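Crov588 (Cafeteriavirus, PDB 6NYR) is of unknown function but folds as a circular leucine-rich repeat protein built from many FNIP repeats. Local coordinates at residues 577-582 and 599-604; 559-564 and 581-586. All blocks are in the same frame, centred on the assembly; numbering follows the deposited sequence.

In the fold
Both contacts join neighbouring coils of the leucine-rich repeat solenoid, and their centres lie 8 Å apart. Contact 2 begins first along the chain. It sets 559-564 beside 581-586, where the short parallel strands 563-565 and 585-587 start. Contact 1 pairs the loop 577-582 with its counterpart 599-604, one coil further on. Asn581 and Ser582 belong to both contacts, so a single turn meets the preceding coil in one and the following coil in the other. Leucines join the two inside the coils: Leu579 reaches Leu564 and Leu586, and Leu601 reaches Leu586. Equivalent contacts, repeated from coil to coil, are consistent with the circular shape of the protein.

Contact 1: residues 577-582 and 599-604; sequences NVLPNS and NVLPNG
No direct hydrogen bond joins residues 577-582 to 599-604. Apolar contacts and three waters link these two loops. Near the start of the second loop, Val600 takes part through its carbonyl. Water 1 donates to Val600 O and accepts from Val578 N and Leu579 N, the latter at 2.5 Å. One water thus serves three backbone groups. Val600 O also lies 3.7 Å from Leu579 CD1. The side chain of Leu601 starts out away from 577-582, but its CD2 returns to touch Leu579 CD1 at 3.9 Å. Both leucines hold CG beside the backbone N and anti to the carbonyl carbon (chi1 -64° in Leu579, -60° in Leu601). Both also rest on Leu586 of strand 585-587. The Asn-Val-Leu-Pro-Asn segment recurs along the FNIP repeats of this leucine-rich repeat protein, so equivalent residues of successive coils meet here. Pro602 and Leu579 carry the largest shares of the contact. The Pro602 ring crosses the Leu579 side chain at about a right angle, with Pro602 CD 3.6 Å from Leu579 CB. Pro602 CG sits 3.0 Å from Pro580 O, a close approach. Pro602 CB faces Asn581 CA at 4.0 Å. Next, Asn603 N donates to water 3, which in turn donates to Asn581 OD1. The Asn603 side chain serves the following coil, where OD1 accepts from Cys625 N. Gly604 N donates to water 2, which donates a hydrogen bond to Asn581 O at 2.8 Å.

Contact 2: residues 559-564 and 581-586; sequences NSLTHL and NSLTHL
Backbone hydrogen bonds pair His563-Leu564 with His585-Leu586 as parallel strands. Thr562 O accepts two N-H groups. Thr584 N lies 2.9 Å from Thr562 O, in the carbonyl plane on a lone pair. His585 N approaches Thr562 O nearly along the C=O axis at 2.8 Å. Leu564 N donates to His585 O, nearly along the C=O axis of His585, with an N-H...O angle of 167°. Hydroxyls add to this. Ser582 OG, set between its own backbone N and carbonyl carbon (chi1 50°), donates to Leu561 O at 2.6 Å from above the carbonyl plane. Ser560 OG bonds likewise to Leu539 O, and also to Asn537 O. This is the parallel strand pairing between successive coils of a leucine-rich repeat solenoid, with histidines on one face of the strands and leucines on the other. The His563 and His585 rings form an offset stack, centroids 4.2 Å apart and planes at 7°. His563 NE2 lies over the His585 ring near its rim. Each ND1 is hydrogen-bonded to the preceding threonine OG1, which lies in the ring plane and would fix the ring's rotation. His541 and Tyr607 continue the stack. On the buried face, Leu564 and Leu586 run side by side, Leu564 CD2 3.7 Å from Leu586 CD1. Leu583 CD1 touches Leu561 CD2 at 3.8 Å and packs on Leu564 CB. At the exposed end, water 4 links Asn559 OD1 to Asn581 N.

Contact 1: residues 577-582 and 599-604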
ATOM      1  N   ASN A 577     -12.789 -21.313  35.395  1.00 55.21           N
ATOM      2  CA  ASN A 577     -14.031 -20.546  35.248  1.00 55.88           C
ATOM      3  C   ASN A 577     -13.774 -19.040  35.191  1.00 53.51           C
ATOM      4  O   ASN A 577     -14.647 -18.235  35.519  1.00 52.95           O
ATOM      5  CB  ASN A 577     -15.016 -20.858  36.377  1.00 60.43           C
ATOM      6  CG  ASN A 577     -15.408 -22.320  36.425  1.00 66.10           C
ATOM      7  OD1 ASN A 577     -15.152 -23.013  37.413  1.00 69.69           O
ATOM      8  ND2 ASN A 577     -16.040 -22.796  35.359  1.00 66.78           N
ATOM      9  N   VAL A 578     -12.582 -18.650  34.754  1.00 50.82           N
ATOM     10  CA  VAL A 578     -12.239 -17.238  34.578  1.00 50.14           C
ATOM     11  C   VAL A 578     -12.329 -16.819  33.117  1.00 47.90           C
ATOM     12  O   VAL A 578     -12.889 -15.770  32.794  1.00 41.16           O
ATOM     13  CB  VAL A 578     -10.826 -16.964  35.147  1.00 48.48           C
ATOM     14  CG1 VAL A 578     -10.490 -15.480  35.070  1.00 45.02           C
ATOM     15  CG2 VAL A 578     -10.714 -17.477  36.573  1.00 49.27           C
ATOM     16  N   LEU A 579     -11.774 -17.627  32.223  1.00 47.13           N
ATOM     17  CA  LEU A 579     -11.933 -17.414  30.791  1.00 48.58           C
ATOM     18  C   LEU A 579     -13.320 -17.875  30.361  1.00 47.75           C
ATOM     19  O   LEU A 579     -13.702 -19.013  30.652  1.00 47.83           O
ATOM     20  CB  LEU A 579     -10.861 -18.171  30.017  1.00 49.25           C
ATOM     21  CG  LEU A 579      -9.424 -17.710  30.265  1.00 49.53           C
ATOM     22  CD1 LEU A 579      -8.421 -18.704  29.698  1.00 48.76           C
ATOM     23  CD2 LEU A 579      -9.198 -16.332  29.664  1.00 48.78           C
ATOM     24  N   PRO A 580     -14.092 -17.036  29.672  1.00 48.18           N
ATOM     25  CA  PRO A 580     -15.443 -17.451  29.276  1.00 45.25           C
ATOM     26  C   PRO A 580     -15.395 -18.562  28.240  1.00 45.44           C
ATOM     27  O   PRO A 580     -14.445 -18.683  27.464  1.00 43.78           O
ATOM     28  CB  PRO A 580     -16.058 -16.172  28.698  1.00 47.44           C
ATOM     29  CG  PRO A 580     -14.878 -15.387  28.203  1.00 47.43           C
ATOM     30  CD  PRO A 580     -13.753 -15.687  29.172  1.00 47.46           C
ATOM     31  N   ASN A 581     -16.444 -19.387  28.244  1.00 48.70           N
ATOM     32  CA  ASN A 581     -16.512 -20.522  27.330  1.00 51.78           C
ATOM     33  C   ASN A 581     -16.682 -20.090  25.881  1.00 46.37           C
ATOM     34  O   ASN A 581     -16.442 -20.895  24.972  1.00 45.96           O
ATOM     35  CB  ASN A 581     -17.662 -21.442  27.744  1.00 56.07           C
ATOM     36  CG  ASN A 581     -17.280 -22.384  28.866  1.00 58.54           C
ATOM     37  OD1 ASN A 581     -16.164 -22.906  28.898  1.00 58.96           O
ATOM     38  ND2 ASN A 581     -18.201 -22.600  29.800  1.00 59.11           N
ATOM     39  N   SER A 582     -17.090 -18.840  25.646  1.00 42.42           N
ATOM     40  CA  SER A 582     -17.237 -18.328  24.292  1.00 45.82           C
ATOM     41  C   SER A 582     -15.904 -18.094  23.596  1.00 49.56           C
ATOM     42  O   SER A 582     -15.877 -17.976  22.365  1.00 49.82           O
ATOM     43  CB  SER A 582     -18.021 -17.015  24.326  1.00 47.67           C
ATOM     44  OG  SER A 582     -17.459 -16.129  25.288  1.00 48.43           O
ATOM     45  N   ASN A 599      -8.910 -27.669  32.855  1.00 57.73           N
ATOM     46  CA  ASN A 599     -10.222 -27.035  32.958  1.00 59.44           C
ATOM     47  C   ASN A 599     -10.123 -25.517  33.101  1.00 54.70           C
ATOM     48  O   ASN A 599     -11.012 -24.878  33.672  1.00 52.66           O
ATOM     49  CB  ASN A 599     -11.013 -27.621  34.133  1.00 65.86           C
ATOM     50  CG  ASN A 599     -11.267 -29.117  33.986  1.00 71.53           C
ATOM     51  OD1 ASN A 599     -11.532 -29.613  32.889  1.00 72.74           O
ATOM     52  ND2 ASN A 599     -11.170 -29.845  35.096  1.00 72.16           N
ATOM     53  N   VAL A 600      -9.053 -24.929  32.576  1.00 52.20           N
ATOM     54  CA  VAL A 600      -8.837 -23.487  32.610  1.00 50.15           C
ATOM     55  C   VAL A 600      -9.054 -22.857  31.238  1.00 48.34           C
ATOM     56  O   VAL A 600      -9.745 -21.846  31.112  1.00 48.98           O
ATOM     57  CB  VAL A 600      -7.425 -23.159  33.149  1.00 51.93           C
ATOM     58  CG1 VAL A 600      -7.142 -21.670  33.034  1.00 51.13           C
ATOM     59  CG2 VAL A 600      -7.283 -23.628  34.590  1.00 54.39           C
ATOM     60  N   LEU A 601      -8.453 -23.431  30.205  1.00 46.55           N
ATOM     61  CA  LEU A 601      -8.619 -22.925  28.846  1.00 47.85           C
ATOM     62  C   LEU A 601      -9.944 -23.419  28.280  1.00 47.77           C
ATOM     63  O   LEU A 601     -10.185 -24.632  28.269  1.00 50.77           O
ATOM     64  CB  LEU A 601      -7.466 -23.392  27.968  1.00 50.03           C
ATOM     65  CG  LEU A 601      -6.054 -22.977  28.382  1.00 50.10           C
ATOM     66  CD1 LEU A 601      -5.024 -23.549  27.413  1.00 48.99           C
ATOM     67  CD2 LEU A 601      -5.924 -21.468  28.434  1.00 51.51           C
ATOM     68  N   PRO A 602     -10.828 -22.533  27.822  1.00 47.18           N
ATOM     69  CA  PRO A 602     -12.098 -22.992  27.241  1.00 46.81           C
ATOM     70  C   PRO A 602     -11.878 -24.017  26.139  1.00 46.98           C
ATOM     71  O   PRO A 602     -11.042 -23.829  25.252  1.00 45.18           O
ATOM     72  CB  PRO A 602     -12.725 -21.704  26.692  1.00 45.13           C
ATOM     73  CG  PRO A 602     -12.136 -20.612  27.514  1.00 45.73           C
ATOM     74  CD  PRO A 602     -10.747 -21.059  27.895  1.00 45.98           C
ATOM     75  N   ASN A 603     -12.640 -25.114  26.198  1.00 46.97           N
ATOM     76  CA  ASN A 603     -12.453 -26.200  25.243  1.00 46.95           C
ATOM     77  C   ASN A 603     -12.773 -25.772  23.816  1.00 45.78           C
ATOM     78  O   ASN A 603     -12.230 -26.347  22.866  1.00 44.82           O
ATOM     79  CB  ASN A 603     -13.318 -27.398  25.643  1.00 48.42           C
ATOM     80  CG  ASN A 603     -12.650 -28.280  26.680  1.00 54.81           C
ATOM     81  OD1 ASN A 603     -11.514 -28.728  26.491  1.00 53.97           O
ATOM     82  ND2 ASN A 603     -13.344 -28.531  27.784  1.00 55.15           N
ATOM     83  N   GLY A 604     -13.640 -24.778  23.640  1.00 42.62           N
ATOM     84  CA  GLY A 604     -13.970 -24.297  22.315  1.00 43.82           C
ATOM     85  C   GLY A 604     -12.953 -23.372  21.698  1.00 46.63           C
ATOM     86  O   GLY A 604     -13.131 -22.921  20.562  1.00 43.19           O
TER
HETATM   87  O   HOH W   1     -10.679 -19.653  33.195  1.00 32.24           O
HETATM   88  O   HOH W   2     -15.744 -23.519  25.662  1.00 33.71           O
HETATM   89  O   HOH W   3     -14.218 -25.156  28.874  1.00 44.30           O

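Contact 2: residues 559-564 and 581-586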
ATOM      1  N   ASN A 559     -19.512 -13.266  28.878  1.00 55.09           N
ATOM      2  CA  ASN A 559     -19.811 -14.534  28.228  1.00 55.04           C
ATOM      3  C   ASN A 559     -19.956 -14.420  26.720  1.00 52.86           C
ATOM      4  O   ASN A 559     -20.238 -15.428  26.065  1.00 52.79           O
ATOM      5  CB  ASN A 559     -21.084 -15.128  28.830  1.00 57.76           C
ATOM      6  CG  ASN A 559     -20.832 -15.803  30.164  1.00 64.02           C
ATOM      7  OD1 ASN A 559     -20.016 -16.724  30.259  1.00 63.80           O
ATOM      8  ND2 ASN A 559     -21.521 -15.346  31.205  1.00 66.81           N
ATOM      9  N   SER A 560     -19.780 -13.224  26.161  1.00 53.42           N
ATOM     10  CA  SER A 560     -19.770 -13.012  24.722  1.00 53.17           C
ATOM     11  C   SER A 560     -18.368 -12.973  24.128  1.00 48.84           C
ATOM     12  O   SER A 560     -18.229 -12.982  22.899  1.00 49.88           O
ATOM     13  CB  SER A 560     -20.477 -11.695  24.390  1.00 53.79           C
ATOM     14  OG  SER A 560     -19.974 -10.653  25.213  1.00 53.12           O
ATOM     15  N   LEU A 561     -17.332 -12.936  24.960  1.00 43.63           N
ATOM     16  CA  LEU A 561     -15.992 -12.632  24.482  1.00 40.53           C
ATOM     17  C   LEU A 561     -15.438 -13.771  23.636  1.00 43.39           C
ATOM     18  O   LEU A 561     -15.496 -14.940  24.027  1.00 43.48           O
ATOM     19  CB  LEU A 561     -15.066 -12.364  25.664  1.00 39.46           C
ATOM     20  CG  LEU A 561     -13.814 -11.540  25.375  1.00 39.55           C
ATOM     21  CD1 LEU A 561     -14.158 -10.072  25.189  1.00 40.18           C
ATOM     22  CD2 LEU A 561     -12.791 -11.728  26.486  1.00 42.23           C
ATOM     23  N   THR A 562     -14.906 -13.421  22.468  1.00 41.92           N
ATOM     24  CA  THR A 562     -14.289 -14.387  21.574  1.00 39.98           C
ATOM     25  C   THR A 562     -12.790 -14.178  21.400  1.00 43.10           C
ATOM     26  O   THR A 562     -12.057 -15.154  21.216  1.00 42.86           O
ATOM     27  CB  THR A 562     -14.950 -14.322  20.189  1.00 41.64           C
ATOM     28  OG1 THR A 562     -14.891 -12.977  19.695  1.00 44.10           O
ATOM     29  CG2 THR A 562     -16.405 -14.759  20.263  1.00 40.58           C
ATOM     30  N   HIS A 563     -12.317 -12.933  21.469  1.00 39.28           N
ATOM     31  CA  HIS A 563     -10.926 -12.597  21.180  1.00 39.44           C
ATOM     32  C   HIS A 563     -10.336 -11.839  22.359  1.00 39.17           C
ATOM     33  O   HIS A 563     -10.789 -10.735  22.683  1.00 41.19           O
ATOM     34  CB  HIS A 563     -10.824 -11.756  19.903  1.00 40.69           C
ATOM     35  CG  HIS A 563     -11.298 -12.468  18.676  1.00 46.39           C
ATOM     36  ND1 HIS A 563     -12.580 -12.957  18.546  1.00 44.30           N
ATOM     37  CD2 HIS A 563     -10.655 -12.790  17.529  1.00 45.23           C
ATOM     38  CE1 HIS A 563     -12.707 -13.547  17.369  1.00 46.58           C
ATOM     39  NE2 HIS A 563     -11.552 -13.456  16.733  1.00 46.71           N
ATOM     40  N   LEU A 564      -9.323 -12.426  22.995  1.00 35.54           N
ATOM     41  CA  LEU A 564      -8.672 -11.822  24.151  1.00 38.23           C
ATOM     42  C   LEU A 564      -7.172 -11.743  23.921  1.00 36.61           C
ATOM     43  O   LEU A 564      -6.528 -12.756  23.633  1.00 36.72           O
ATOM     44  CB  LEU A 564      -8.967 -12.620  25.425  1.00 38.17           C
ATOM     45  CG  LEU A 564      -8.259 -12.144  26.692  1.00 40.53           C
ATOM     46  CD1 LEU A 564      -8.559 -10.684  26.981  1.00 40.26           C
ATOM     47  CD2 LEU A 564      -8.661 -13.022  27.877  1.00 41.61           C
ATOM     48  N   ASN A 581     -16.444 -19.387  28.244  1.00 48.70           N
ATOM     49  CA  ASN A 581     -16.512 -20.522  27.330  1.00 51.78           C
ATOM     50  C   ASN A 581     -16.682 -20.090  25.881  1.00 46.37           C
ATOM     51  O   ASN A 581     -16.442 -20.895  24.972  1.00 45.96           O
ATOM     52  CB  ASN A 581     -17.662 -21.442  27.744  1.00 56.07           C
ATOM     53  CG  ASN A 581     -17.280 -22.384  28.866  1.00 58.54           C
ATOM     54  OD1 ASN A 581     -16.164 -22.906  28.898  1.00 58.96           O
ATOM     55  ND2 ASN A 581     -18.201 -22.600  29.800  1.00 59.11           N
ATOM     56  N   SER A 582     -17.090 -18.840  25.646  1.00 42.42           N
ATOM     57  CA  SER A 582     -17.237 -18.328  24.292  1.00 45.82           C
ATOM     58  C   SER A 582     -15.904 -18.094  23.596  1.00 49.56           C
ATOM     59  O   SER A 582     -15.877 -17.976  22.365  1.00 49.82           O
ATOM     60  CB  SER A 582     -18.021 -17.015  24.326  1.00 47.67           C
ATOM     61  OG  SER A 582     -17.459 -16.129  25.288  1.00 48.43           O
ATOM     62  N   LEU A 583     -14.806 -18.022  24.346  1.00 44.39           N
ATOM     63  CA  LEU A 583     -13.536 -17.586  23.778  1.00 42.95           C
ATOM     64  C   LEU A 583     -13.070 -18.528  22.677  1.00 41.23           C
ATOM     65  O   LEU A 583     -13.107 -19.751  22.835  1.00 42.69           O
ATOM     66  CB  LEU A 583     -12.480 -17.499  24.882  1.00 45.50           C
ATOM     67  CG  LEU A 583     -11.391 -16.433  24.750  1.00 47.96           C
ATOM     68  CD1 LEU A 583     -11.976 -15.030  24.711  1.00 47.88           C
ATOM     69  CD2 LEU A 583     -10.376 -16.565  25.892  1.00 49.08           C
ATOM     70  N   THR A 584     -12.628 -17.953  21.562  1.00 42.41           N
ATOM     71  CA  THR A 584     -12.044 -18.715  20.468  1.00 43.84           C
ATOM     72  C   THR A 584     -10.596 -18.341  20.184  1.00 41.27           C
ATOM     73  O   THR A 584      -9.832 -19.195  19.725  1.00 42.12           O
ATOM     74  CB  THR A 584     -12.861 -18.535  19.172  1.00 44.84           C
ATOM     75  OG1 THR A 584     -12.939 -17.142  18.831  1.00 47.41           O
ATOM     76  CG2 THR A 584     -14.259 -19.113  19.319  1.00 43.19           C
ATOM     77  N   HIS A 585     -10.193 -17.100  20.465  1.00 43.06           N
ATOM     78  CA  HIS A 585      -8.837 -16.629  20.201  1.00 44.04           C
ATOM     79  C   HIS A 585      -8.252 -16.030  21.472  1.00 39.36           C
ATOM     80  O   HIS A 585      -8.809 -15.076  22.025  1.00 40.75           O
ATOM     81  CB  HIS A 585      -8.827 -15.581  19.080  1.00 44.02           C
ATOM     82  CG  HIS A 585      -9.260 -16.112  17.752  1.00 46.71           C
ATOM     83  ND1 HIS A 585     -10.537 -16.576  17.515  1.00 46.53           N
ATOM     84  CD2 HIS A 585      -8.581 -16.263  16.592  1.00 45.21           C
ATOM     85  CE1 HIS A 585     -10.623 -16.989  16.262  1.00 47.03           C
ATOM     86  NE2 HIS A 585      -9.451 -16.811  15.681  1.00 47.52           N
ATOM     87  N   LEU A 586      -7.130 -16.585  21.930  1.00 36.86           N
ATOM     88  CA  LEU A 586      -6.450 -16.101  23.126  1.00 41.32           C
ATOM     89  C   LEU A 586      -4.974 -15.889  22.830  1.00 40.14           C
ATOM     90  O   LEU A 586      -4.302 -16.791  22.320  1.00 41.26           O
ATOM     91  CB  LEU A 586      -6.619 -17.087  24.283  1.00 43.29           C
ATOM     92  CG  LEU A 586      -5.910 -16.770  25.600  1.00 43.54           C
ATOM     93  CD1 LEU A 586      -6.399 -15.468  26.187  1.00 41.74           C
ATOM     94  CD2 LEU A 586      -6.129 -17.930  26.580  1.00 42.52           C
TER
HETATM   95  O   HOH W   4     -18.286 -18.730  30.797  1.00 40.95           O
HETATM   96  O   HOH W   5     -19.713 -17.962  27.568  1.00 41.95           O